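Local coordinates for protein peptidoglycan D,D-transpeptidase MrdA (Pseudomonas aeruginosa, PDB 7KIS) that probably cross-links the peptidoglycan of the cell wall as a D,D-transpeptidase, and binds the diazabicyclooctane inhibitor WCK 5153 in this crystal, at residues 563-568 against 582-587; 81-86 against 164-169; 364-369 against 383-388. All blocks are in the same frame, centred on the assembly; numbering follows the deposited sequence.

Interaction 1: 563-568 against 582-587; sequences RDHALF and AVMVEN
Ala566 and Phe568 pair with Val585 and Val583 across two antiparallel strands, 566-568 and 582-585. Both are hydrogen-bonded pairs, with the non-hydrogen-bonded pair Leu567-Met584 between them. Four backbone bonds result. Ala566 N gives to Val585 O at 3.1 Å, and Val585 N returns a nearly straight bond to Ala566 O, 171° at the hydrogen. Phe568 N and Val583 O, and Val583 N and Phe568 O, repeat this exchange.

A side chain carries on the polar pairing where the strands end. Asn587 N gives to His565 ND1 at 3.1 Å and lies in the plane of the imidazole, at its edge. ND1 is thus an acceptor, consistent with a proton on NE2. The Asn587 amide lies beside the ring, pointing the same way, with the planes 14° apart. Asn587 OD1 comes to 3.2 Å from His565 CE1.

Apolar and sulfur contacts lie on the face that carries Leu567 and Met584. Leu567 CD1 touches Met584 CG at 3.6 Å. A bend at chi2 (-82°) brings Met584 SD to 3.8 Å from His565 CB. The sulfur stands 4.4 Å from the centroid of the His565 ring, at an oblique Met-aromatic angle. Tyr323 meets the same ring nearly perpendicular. The other face, with Ala566, Phe568 and Val583, packs on helix 591-607.

At the open end of the hairpin, away from its turn, Glu586 is held by charge. Its carboxylate forms salt bridges with Arg267, through OE1, and Arg317, through OE2.

Strand 579-585 is the middle strand of the five-stranded antiparallel sheet of the transpeptidase domain. Strand 566-572, its beta-hairpin partner, lies between it and the edge strand 536-541, which carries the KSGT version of the KTG motif of penicillin-binding proteins.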
loop_
_atom_site.group_PDB
_atom_site.type_symbol
_atom_site.label_atom_id
_atom_site.label_comp_id
_atom_site.label_asym_id
_atom_site.label_seq_id
_atom_site.Cartn_x
_atom_site.Cartn_y
_atom_site.Cartn_z
ATOM N N ARG A 563 -2.759 -22.167 -3.526
ATOM C CA ARG A 563 -3.568 -21.338 -4.409
ATOM C C ARG A 563 -2.925 -19.962 -4.598
ATOM O O ARG A 563 -1.803 -19.703 -4.155
ATOM C CB ARG A 563 -4.983 -21.239 -3.855
ATOM C CG ARG A 563 -5.554 -22.570 -3.386
ATOM C CD ARG A 563 -6.540 -22.385 -2.244
ATOM N NE ARG A 563 -7.432 -23.534 -2.102
ATOM C CZ ARG A 563 -7.256 -24.513 -1.221
ATOM N NH1 ARG A 563 -6.218 -24.489 -0.396
ATOM N NH2 ARG A 563 -8.118 -25.519 -1.165
ATOM N N ASP A 564 -3.643 -19.057 -5.262
ATOM C CA ASP A 564 -3.136 -17.735 -5.599
ATOM C C ASP A 564 -3.809 -16.661 -4.748
ATOM O O ASP A 564 -4.919 -16.838 -4.240
ATOM C CB ASP A 564 -3.303 -17.438 -7.097
ATOM C CG ASP A 564 -4.715 -17.669 -7.602
ATOM O OD1 ASP A 564 -5.676 -17.514 -6.823
ATOM O OD2 ASP A 564 -4.863 -17.998 -8.798
ATOM N N HIS A 565 -3.110 -15.537 -4.598
ATOM C CA HIS A 565 -3.559 -14.472 -3.707
ATOM C C HIS A 565 -4.747 -13.708 -4.283
ATOM O O HIS A 565 -4.816 -13.441 -5.487
ATOM C CB HIS A 565 -2.416 -13.493 -3.434
ATOM C CG HIS A 565 -1.098 -14.153 -3.174
ATOM N ND1 HIS A 565 -0.951 -15.197 -2.287
ATOM C CD2 HIS A 565 0.134 -13.913 -3.680
ATOM C CE1 HIS A 565 0.314 -15.575 -2.261
ATOM N NE2 HIS A 565 0.994 -14.811 -3.097
ATOM N N ALA A 566 -5.685 -13.359 -3.405
ATOM C CA ALA A 566 -6.832 -12.533 -3.756
ATOM C C ALA A 566 -6.538 -11.070 -3.446
ATOM O O ALA A 566 -5.987 -10.745 -2.390
ATOM C CB ALA A 566 -8.079 -12.990 -3.000
ATOM N N LEU A 567 -6.910 -10.187 -4.373
ATOM C CA LEU A 567 -6.630 -8.763 -4.258
ATOM C C LEU A 567 -7.910 -7.961 -4.448
ATOM O O LEU A 567 -8.792 -8.342 -5.222
ATOM C CB LEU A 567 -5.583 -8.311 -5.289
ATOM C CG LEU A 567 -4.107 -8.339 -4.886
ATOM C CD1 LEU A 567 -3.632 -9.764 -4.670
ATOM C CD2 LEU A 567 -3.255 -7.653 -5.941
ATOM N N PHE A 568 -8.002 -6.840 -3.732
ATOM C CA PHE A 568 -9.111 -5.904 -3.914
ATOM C C PHE A 568 -8.677 -4.532 -3.428
ATOM O O PHE A 568 -8.246 -4.389 -2.279
ATOM C CB PHE A 568 -10.361 -6.366 -3.160
ATOM C CG PHE A 568 -11.610 -5.602 -3.525
ATOM C CD1 PHE A 568 -11.890 -4.376 -2.949
ATOM C CD2 PHE A 568 -12.508 -6.116 -4.437
ATOM C CE1 PHE A 568 -13.036 -3.680 -3.276
ATOM C CE2 PHE A 568 -13.655 -5.425 -4.775
ATOM C CZ PHE A 568 -13.919 -4.204 -4.191
ATOM N N ALA A 582 -6.187 -0.957 0.037
ATOM C CA ALA A 582 -5.679 -2.046 -0.786
ATOM C C ALA A 582 -5.430 -3.245 0.115
ATOM O O ALA A 582 -4.762 -3.119 1.146
ATOM C CB ALA A 582 -4.393 -1.651 -1.517
ATOM N N VAL A 583 -5.976 -4.400 -0.263
ATOM C CA VAL A 583 -5.912 -5.608 0.554
ATOM C C VAL A 583 -5.329 -6.747 -0.269
ATOM O O VAL A 583 -5.751 -6.981 -1.407
ATOM C CB VAL A 583 -7.293 -5.992 1.115
ATOM C CG1 VAL A 583 -7.174 -7.212 2.010
ATOM C CG2 VAL A 583 -7.866 -4.828 1.906
ATOM N N MET A 584 -4.354 -7.446 0.305
ATOM C CA MET A 584 -3.766 -8.646 -0.281
ATOM C C MET A 584 -3.904 -9.775 0.734
ATOM O O MET A 584 -3.293 -9.726 1.807
ATOM C CB MET A 584 -2.301 -8.410 -0.650
ATOM C CG MET A 584 -1.723 -9.425 -1.621
ATOM S SD MET A 584 -1.184 -10.953 -0.832
ATOM C CE MET A 584 -0.291 -10.308 0.578
ATOM N N VAL A 585 -4.711 -10.780 0.405
ATOM C CA VAL A 585 -4.902 -11.955 1.252
ATOM C C VAL A 585 -4.178 -13.129 0.605
ATOM O O VAL A 585 -4.540 -13.559 -0.497
ATOM C CB VAL A 585 -6.391 -12.272 1.460
ATOM C CG1 VAL A 585 -6.552 -13.547 2.271
ATOM C CG2 VAL A 585 -7.086 -11.107 2.146
ATOM N N GLU A 586 -3.154 -13.641 1.286
ATOM C CA GLU A 586 -2.352 -14.725 0.735
ATOM C C GLU A 586 -3.202 -15.976 0.543
ATOM O O GLU A 586 -3.855 -16.447 1.480
ATOM C CB GLU A 586 -1.166 -15.027 1.652
ATOM C CG GLU A 586 -0.039 -14.007 1.570
ATOM C CD GLU A 586 1.270 -14.536 2.122
ATOM O OE1 GLU A 586 1.283 -15.672 2.641
ATOM O OE2 GLU A 586 2.287 -13.816 2.039
ATOM N N ASN A 587 -3.191 -16.510 -0.681
ATOM C CA ASN A 587 -3.903 -17.744 -1.019
ATOM C C ASN A 587 -5.405 -17.611 -0.770
ATOM O O ASN A 587 -6.051 -18.523 -0.249
ATOM C CB ASN A 587 -3.326 -18.941 -0.259
ATOM C CG ASN A 587 -1.812 -19.009 -0.341
ATOM O OD1 ASN A 587 -1.168 -18.114 -0.890
ATOM N ND2 ASN A 587 -1.236 -20.073 0.205
#

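Interaction 2: 81-86 against 164-169; sequences DNRPSF and VRHYPL
Asp81 and His166 open a short antiparallel pairing between strands 81-84 and 164-166, at the edge of the mixed sheet in the N-terminal dimerisation domain. The strand directions are 133° apart. The backbone makes the close part of the contact. Asp81 N gives to His166 O at 2.8 Å. His166 N answers to Asp81 O from well above its carbonyl plane. Arg83 and Val164 exchange two more bonds.

The side of Asn82 and Arg165 is the anchored one. Arg165 is buried, and its CD lies 3.1 Å from Asp81 O and 3.4 Å from Asn82 OD1. The amide and guanidinium planes are nearly parallel, 15° apart. Other partners tie down the polar ends: Asn82 ND2 gives to Arg68 O, and Arg165 bonds to Gly69 O and to Glu208, the latter as a salt bridge.

The side of Asp81, Arg83, Val164 and His166 overlaps broadly but is held less firmly and is nearer solvent. Arg83 is exposed and makes a weak salt bridge from NH2 to Asp81 OD2, 3.3 Å long. Its CB meets Val164 CG1 at 3.8 Å. That methyl sits between the backbone N and the carbonyl carbon of Val164 (chi1 71°), which turns it toward Arg83. Arg83 CG rests 3.9 Å from His166 CB, and His166 CD2 lies over one face of the Arg83 guanidinium, offset toward its rim.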
loop_
_atom_site.group_PDB
_atom_site.type_symbol
_atom_site.label_atom_id
_atom_site.label_comp_id
_atom_site.label_asym_id
_atom_site.label_seq_id
_atom_site.Cartn_x
_atom_site.Cartn_y
_atom_site.Cartn_z
ATOM N N ASP A 81 6.523 4.590 24.694
ATOM C CA ASP A 81 6.981 5.326 25.862
ATOM C C ASP A 81 8.437 4.981 26.159
ATOM O O ASP A 81 9.110 4.277 25.401
ATOM C CB ASP A 81 6.143 5.011 27.106
ATOM C CG ASP A 81 4.665 5.007 26.840
ATOM O OD1 ASP A 81 4.256 5.570 25.814
ATOM O OD2 ASP A 81 3.912 4.446 27.667
ATOM N N ASN A 82 8.922 5.469 27.296
ATOM C CA ASN A 82 10.206 5.079 27.852
ATOM C C ASN A 82 9.960 4.661 29.293
ATOM O O ASN A 82 9.299 5.385 30.043
ATOM C CB ASN A 82 11.225 6.220 27.775
ATOM C CG ASN A 82 11.464 6.689 26.352
ATOM O OD1 ASN A 82 11.796 5.893 25.473
ATOM N ND2 ASN A 82 11.296 7.985 26.118
ATOM N N ARG A 83 10.477 3.500 29.674
ATOM C CA ARG A 83 10.221 3.058 31.033
ATOM C C ARG A 83 11.512 3.069 31.843
ATOM O O ARG A 83 12.598 2.848 31.297
ATOM C CB ARG A 83 9.616 1.648 31.052
ATOM C CG ARG A 83 8.103 1.611 30.857
ATOM C CD ARG A 83 7.378 2.479 31.876
ATOM N NE ARG A 83 5.935 2.505 31.648
ATOM C CZ ARG A 83 5.301 3.459 30.973
ATOM N NH1 ARG A 83 5.983 4.472 30.455
ATOM N NH2 ARG A 83 3.985 3.403 30.814
ATOM N N PRO A 84 11.430 3.319 33.151
ATOM C CA PRO A 84 12.645 3.408 33.977
ATOM C C PRO A 84 13.179 2.029 34.338
ATOM O O PRO A 84 12.463 1.196 34.898
ATOM C CB PRO A 84 12.172 4.171 35.224
ATOM C CG PRO A 84 10.799 4.700 34.885
ATOM C CD PRO A 84 10.233 3.741 33.896
ATOM N N SER A 85 14.446 1.794 34.010
ATOM C CA SER A 85 15.196 0.632 34.457
ATOM C C SER A 85 16.465 1.108 35.154
ATOM O O SER A 85 16.843 2.279 35.071
ATOM C CB SER A 85 15.530 -0.300 33.286
ATOM O OG SER A 85 14.361 -0.935 32.797
ATOM N N PHE A 86 17.129 0.188 35.851
ATOM C CA PHE A 86 18.249 0.547 36.707
ATOM C C PHE A 86 19.467 -0.311 36.397
ATOM O O PHE A 86 19.346 -1.461 35.963
ATOM C CB PHE A 86 17.874 0.408 38.187
ATOM C CG PHE A 86 16.580 1.079 38.544
ATOM C CD1 PHE A 86 16.527 2.446 38.752
ATOM C CD2 PHE A 86 15.413 0.342 38.662
ATOM C CE1 PHE A 86 15.337 3.068 39.079
ATOM C CE2 PHE A 86 14.218 0.957 38.987
ATOM C CZ PHE A 86 14.181 2.321 39.196
ATOM N N VAL A 164 14.328 2.299 29.138
ATOM C CA VAL A 164 14.070 1.324 28.088
ATOM C C VAL A 164 12.882 1.821 27.275
ATOM O O VAL A 164 11.983 2.489 27.801
ATOM C CB VAL A 164 13.813 -0.083 28.672
ATOM C CG1 VAL A 164 12.469 -0.139 29.386
ATOM C CG2 VAL A 164 13.902 -1.146 27.588
ATOM N N ARG A 165 12.880 1.509 25.982
ATOM C CA ARG A 165 11.745 1.877 25.149
ATOM C C ARG A 165 10.642 0.847 25.324
ATOM O O ARG A 165 10.901 -0.358 25.418
ATOM C CB ARG A 165 12.153 1.986 23.676
ATOM C CG ARG A 165 11.037 2.487 22.753
ATOM C CD ARG A 165 10.871 4.006 22.835
ATOM N NE ARG A 165 10.769 4.631 21.519
ATOM C CZ ARG A 165 10.264 5.843 21.296
ATOM N NH1 ARG A 165 9.807 6.577 22.302
ATOM N NH2 ARG A 165 10.214 6.321 20.059
ATOM N N HIS A 166 9.405 1.331 25.358
ATOM C CA HIS A 166 8.248 0.501 25.640
ATOM C C HIS A 166 7.202 0.698 24.556
ATOM O O HIS A 166 6.928 1.826 24.140
ATOM C CB HIS A 166 7.673 0.862 27.023
ATOM C CG HIS A 166 6.389 0.171 27.358
ATOM N ND1 HIS A 166 6.199 -1.182 27.179
ATOM C CD2 HIS A 166 5.232 0.647 27.879
ATOM C CE1 HIS A 166 4.978 -1.508 27.567
ATOM N NE2 HIS A 166 4.372 -0.417 27.996
ATOM N N TYR A 167 6.624 -0.414 24.102
ATOM C CA TYR A 167 5.601 -0.418 23.060
ATOM C C TYR A 167 4.307 -0.934 23.675
ATOM O O TYR A 167 4.049 -2.149 23.678
ATOM C CB TYR A 167 6.039 -1.267 21.869
ATOM C CG TYR A 167 7.332 -0.791 21.241
ATOM C CD1 TYR A 167 7.385 0.408 20.541
ATOM C CD2 TYR A 167 8.500 -1.533 21.357
ATOM C CE1 TYR A 167 8.563 0.850 19.970
ATOM C CE2 TYR A 167 9.683 -1.099 20.788
ATOM C CZ TYR A 167 9.709 0.094 20.096
ATOM O OH TYR A 167 10.882 0.535 19.531
ATOM N N PRO A 168 3.460 -0.046 24.204
ATOM C CA PRO A 168 2.305 -0.501 24.996
ATOM C C PRO A 168 1.232 -1.208 24.186
ATOM O O PRO A 168 0.314 -1.781 24.789
ATOM C CB PRO A 168 1.766 0.799 25.606
ATOM C CG PRO A 168 2.230 1.871 24.677
ATOM C CD PRO A 168 3.566 1.423 24.168
ATOM N N LEU A 169 1.304 -1.191 22.857
ATOM C CA LEU A 169 0.354 -1.919 22.030
ATOM C C LEU A 169 0.963 -3.151 21.375
ATOM O O LEU A 169 0.243 -3.896 20.701
ATOM C CB LEU A 169 -0.239 -0.990 20.965
ATOM C CG LEU A 169 -1.412 -0.151 21.480
ATOM C CD1 LEU A 169 -1.665 1.043 20.578
ATOM C CD2 LEU A 169 -2.664 -1.006 21.613
#

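Interaction 3: 364-369 against 383-388; sequences YRNWNR and RSNDTY. With C9D ((2S,5R)-1-formyl-N'-[(3R)-pyrrolidine-3-carbonyl]-5-[(sulfooxy)amino]piperidine-2-carbohydrazide), chain C.
Asp386 and Trp367 meet at the bound inhibitor. Trp367 N gives to Asp386 OD2 at 3.0 Å, on the anti side of the carboxylate. The same oxygen takes a weak bond from NAO of the inhibitor C9D. Asp386 OD1 forms a salt bridge with Lys330. Both carboxylate oxygens are thus engaged. The piperidine atom CAU of C9D lies over one face of the Trp367 indole. Ser384 OG comes to 3.6 Å from C9D CAM, and Arg369 NH1 to 3.4 Å from C9D CAH.

A second layer fixes these groups. Trp367 CG lies between its backbone N and carbonyl carbon (chi1 76°). The indole turns its NE1 edge to the carbonyls of Arg383 and Ser384, and NE1 gives to Arg383 O at 3.2 Å. Arg383 NH2 meets the edge of the six-membered ring in the ring plane, 3.3 Å from Trp367 CZ2. Asn366 OD1 accepts from Asp386 N at 2.7 Å, which ties the loop to the start of helix 386-396.

Further out, Asn385 is the N-cap of that helix. Its OD1 accepts from Tyr388 N at 3.0 Å, and its ND2 gives to Asp351 and Asp372. Ser384, just past helix 377-382, has positive phi in a Schellman motif that ends that helix, and its OG bonds to Lys330.

Ser384, Asn385 and Asp386 form the SxD version of the SxN motif. With the SxxK motif of Ser327, the predicted acyl-ester serine, and Lys330, and with the KSGT motif, it makes up the active site typical of penicillin-binding transpeptidases.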
loop_
_atom_site.group_PDB
_atom_site.type_symbol
_atom_site.label_atom_id
_atom_site.label_comp_id
_atom_site.label_asym_id
_atom_site.label_seq_id
_atom_site.Cartn_x
_atom_site.Cartn_y
_atom_site.Cartn_z
ATOM N N TYR A 364 -4.938 -15.416 -26.726
ATOM C CA TYR A 364 -4.831 -14.969 -25.339
ATOM C C TYR A 364 -6.231 -14.971 -24.737
ATOM O O TYR A 364 -7.060 -14.121 -25.078
ATOM C CB TYR A 364 -4.196 -13.583 -25.259
ATOM C CG TYR A 364 -2.799 -13.529 -25.827
ATOM C CD1 TYR A 364 -2.590 -13.416 -27.195
ATOM C CD2 TYR A 364 -1.688 -13.598 -24.997
ATOM C CE1 TYR A 364 -1.317 -13.373 -27.721
ATOM C CE2 TYR A 364 -0.409 -13.553 -25.516
ATOM C CZ TYR A 364 -0.230 -13.441 -26.878
ATOM O OH TYR A 364 1.040 -13.398 -27.404
ATOM N N ARG A 365 -6.493 -15.922 -23.848
ATOM C CA ARG A 365 -7.857 -16.283 -23.497
ATOM C C ARG A 365 -8.382 -15.456 -22.330
ATOM O O ARG A 365 -7.629 -15.029 -21.451
ATOM C CB ARG A 365 -7.935 -17.775 -23.168
ATOM C CG ARG A 365 -7.406 -18.639 -24.296
ATOM C CD ARG A 365 -7.532 -20.123 -24.013
ATOM N NE ARG A 365 -7.413 -20.896 -25.248
ATOM C CZ ARG A 365 -8.410 -21.088 -26.108
ATOM N NH1 ARG A 365 -8.214 -21.802 -27.209
ATOM N NH2 ARG A 365 -9.607 -20.571 -25.866
ATOM N N ASN A 366 -9.692 -15.225 -22.343
ATOM C CA ASN A 366 -10.384 -14.489 -21.298
ATOM C C ASN A 366 -10.667 -15.407 -20.114
ATOM O O ASN A 366 -10.740 -16.632 -20.252
ATOM C CB ASN A 366 -11.688 -13.900 -21.843
ATOM C CG ASN A 366 -12.240 -12.780 -20.979
ATOM O OD1 ASN A 366 -11.491 -12.017 -20.372
ATOM N ND2 ASN A 366 -13.564 -12.671 -20.931
ATOM N N TRP A 367 -10.823 -14.804 -18.931
ATOM C CA TRP A 367 -11.156 -15.601 -17.756
ATOM C C TRP A 367 -12.518 -16.267 -17.891
ATOM O O TRP A 367 -12.760 -17.295 -17.249
ATOM C CB TRP A 367 -11.113 -14.739 -16.490
ATOM C CG TRP A 367 -12.294 -13.823 -16.321
ATOM C CD1 TRP A 367 -12.381 -12.518 -16.712
ATOM C CD2 TRP A 367 -13.554 -14.143 -15.714
ATOM N NE1 TRP A 367 -13.615 -12.006 -16.389
ATOM C CE2 TRP A 367 -14.354 -12.984 -15.776
ATOM C CE3 TRP A 367 -14.082 -15.297 -15.127
ATOM C CZ2 TRP A 367 -15.653 -12.947 -15.273
ATOM C CZ3 TRP A 367 -15.372 -15.258 -14.630
ATOM C CH2 TRP A 367 -16.143 -14.091 -14.705
ATOM N N ASN A 368 -13.404 -15.717 -18.718
ATOM C CA ASN A 368 -14.638 -16.388 -19.106
ATOM C C ASN A 368 -14.453 -16.926 -20.519
ATOM O O ASN A 368 -14.374 -16.155 -21.481
ATOM C CB ASN A 368 -15.830 -15.437 -19.029
ATOM C CG ASN A 368 -17.126 -16.091 -19.464
ATOM O OD1 ASN A 368 -17.304 -17.301 -19.317
ATOM N ND2 ASN A 368 -18.041 -15.293 -20.003
ATOM N N ARG A 369 -14.380 -18.254 -20.635
ATOM C CA ARG A 369 -14.014 -18.892 -21.897
ATOM C C ARG A 369 -14.963 -18.514 -23.027
ATOM O O ARG A 369 -14.533 -18.385 -24.179
ATOM C CB ARG A 369 -13.947 -20.408 -21.722
ATOM C CG ARG A 369 -12.521 -20.944 -21.598
ATOM C CD ARG A 369 -11.689 -20.079 -20.654
ATOM N NE ARG A 369 -10.312 -20.545 -20.519
ATOM C CZ ARG A 369 -9.430 -20.026 -19.671
ATOM N NH1 ARG A 369 -9.781 -19.019 -18.880
ATOM N NH2 ARG A 369 -8.197 -20.509 -19.610
ATOM N N ARG A 383 -16.830 -6.157 -15.250
ATOM C CA ARG A 383 -16.686 -7.573 -15.540
ATOM C C ARG A 383 -15.233 -8.018 -15.602
ATOM O O ARG A 383 -14.977 -9.221 -15.712
ATOM C CB ARG A 383 -17.382 -7.930 -16.862
ATOM C CG ARG A 383 -18.897 -7.948 -16.769
ATOM C CD ARG A 383 -19.473 -9.271 -17.247
ATOM N NE ARG A 383 -18.902 -10.412 -16.536
ATOM C CZ ARG A 383 -19.325 -10.845 -15.353
ATOM N NH1 ARG A 383 -20.327 -10.232 -14.737
ATOM N NH2 ARG A 383 -18.747 -11.893 -14.783
ATOM N N SER A 384 -14.290 -7.088 -15.501
ATOM C CA SER A 384 -12.860 -7.348 -15.656
ATOM C C SER A 384 -12.593 -8.269 -16.846
ATOM O O SER A 384 -12.078 -9.381 -16.715
ATOM C CB SER A 384 -12.276 -7.933 -14.371
ATOM O OG SER A 384 -10.865 -8.040 -14.464
ATOM N N ASN A 385 -12.932 -7.769 -18.029
ATOM C CA ASN A 385 -12.687 -8.511 -19.255
ATOM C C ASN A 385 -11.213 -8.404 -19.630
ATOM O O ASN A 385 -10.633 -7.316 -19.595
ATOM C CB ASN A 385 -13.574 -7.980 -20.380
ATOM C CG ASN A 385 -13.550 -8.868 -21.611
ATOM O OD1 ASN A 385 -12.694 -8.711 -22.482
ATOM N ND2 ASN A 385 -14.486 -9.810 -21.685
ATOM N N ASP A 386 -10.606 -9.536 -19.990
ATOM C CA ASP A 386 -9.189 -9.521 -20.330
ATOM C C ASP A 386 -8.950 -9.123 -21.781
ATOM O O ASP A 386 -7.945 -8.469 -22.078
ATOM C CB ASP A 386 -8.557 -10.887 -20.048
ATOM C CG ASP A 386 -8.656 -11.287 -18.587
ATOM O OD1 ASP A 386 -8.362 -10.442 -17.717
ATOM O OD2 ASP A 386 -9.032 -12.444 -18.308
ATOM N N THR A 387 -9.851 -9.504 -22.690
ATOM C CA THR A 387 -9.649 -9.204 -24.104
ATOM C C THR A 387 -9.680 -7.702 -24.362
ATOM O O THR A 387 -8.940 -7.200 -25.218
ATOM C CB THR A 387 -10.703 -9.918 -24.950
ATOM O OG1 THR A 387 -12.011 -9.503 -24.541
ATOM C CG2 THR A 387 -10.578 -11.422 -24.782
ATOM N N TYR A 388 -10.536 -6.971 -23.641
ATOM C CA TYR A 388 -10.576 -5.519 -23.785
ATOM C C TYR A 388 -9.222 -4.898 -23.472
ATOM O O TYR A 388 -8.754 -4.009 -24.193
ATOM C CB TYR A 388 -11.660 -4.935 -22.877
ATOM C CG TYR A 388 -11.799 -3.424 -22.929
ATOM C CD1 TYR A 388 -10.966 -2.600 -22.178
ATOM C CD2 TYR A 388 -12.781 -2.825 -23.705
ATOM C CE1 TYR A 388 -11.097 -1.225 -22.214
ATOM C CE2 TYR A 388 -12.919 -1.449 -23.747
ATOM C CZ TYR A 388 -12.074 -0.655 -22.999
ATOM O OH TYR A 388 -12.208 0.715 -23.037
HETATM O OAF C9D C . -12.482 -11.109 -8.019
HETATM S SAY C9D C . -12.417 -11.765 -9.389
HETATM O OAD C9D C . -12.304 -13.269 -9.256
HETATM O OAE C9D C . -13.748 -11.360 -9.983
HETATM O OAR C9D C . -11.125 -11.150 -10.302
HETATM N NAQ C9D C . -11.550 -11.067 -11.673
HETATM C CAU C9D C . -10.784 -12.066 -12.524
HETATM C CAJ C9D C . -10.038 -12.990 -11.635
HETATM C CB C9D C . -9.117 -13.880 -12.371
HETATM C CAM C9D C . -9.886 -11.316 -13.509
HETATM N N C9D C . -8.419 -11.664 -13.388
HETATM C CAG C9D C . -7.479 -10.617 -12.985
HETATM O OAA C9D C . -6.538 -10.897 -12.310
HETATM C CA C9D C . -8.039 -13.102 -13.120
HETATM C C C9D C . -7.766 -13.826 -14.428
HETATM O O C9D C . -7.519 -14.982 -14.405
HETATM N NAP C9D C . -7.813 -13.116 -15.729
HETATM N NAO C9D C . -7.548 -13.883 -16.895
HETATM C CAS C9D C . -6.231 -14.491 -17.085
HETATM O OAB C9D C . -5.373 -14.339 -16.277
HETATM C CAV C9D C . -5.958 -15.362 -18.372
HETATM C CAI C9D C . -7.196 -16.302 -18.586
HETATM C CAH C9D C . -6.705 -17.746 -18.153
HETATM N NAN C9D C . -5.374 -17.725 -18.366
HETATM C CAL C9D C . -4.889 -16.173 -18.138
#

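How the interactions relate
Interactions 1 and 3 belong to the transpeptidase domain and border one active site. Their centres are about 20 Å apart and their nearest atoms about 9 Å. The inhibitor and the predicted acylated serine, Ser327, lie close to both. The side chain of Ser384 in interaction 3 is about 3 Å from that of Ser327. In interaction 1 the side chain of Leu567 is about 8 Å from that of Ser327, and the side chain of Phe568 about 6 Å from the inhibitor. Interaction 2 sits apart in the dimerisation domain. Its centre is about 36 Å from that of interaction 1 and about 55 Å from that of interaction 3, across the chain's centre.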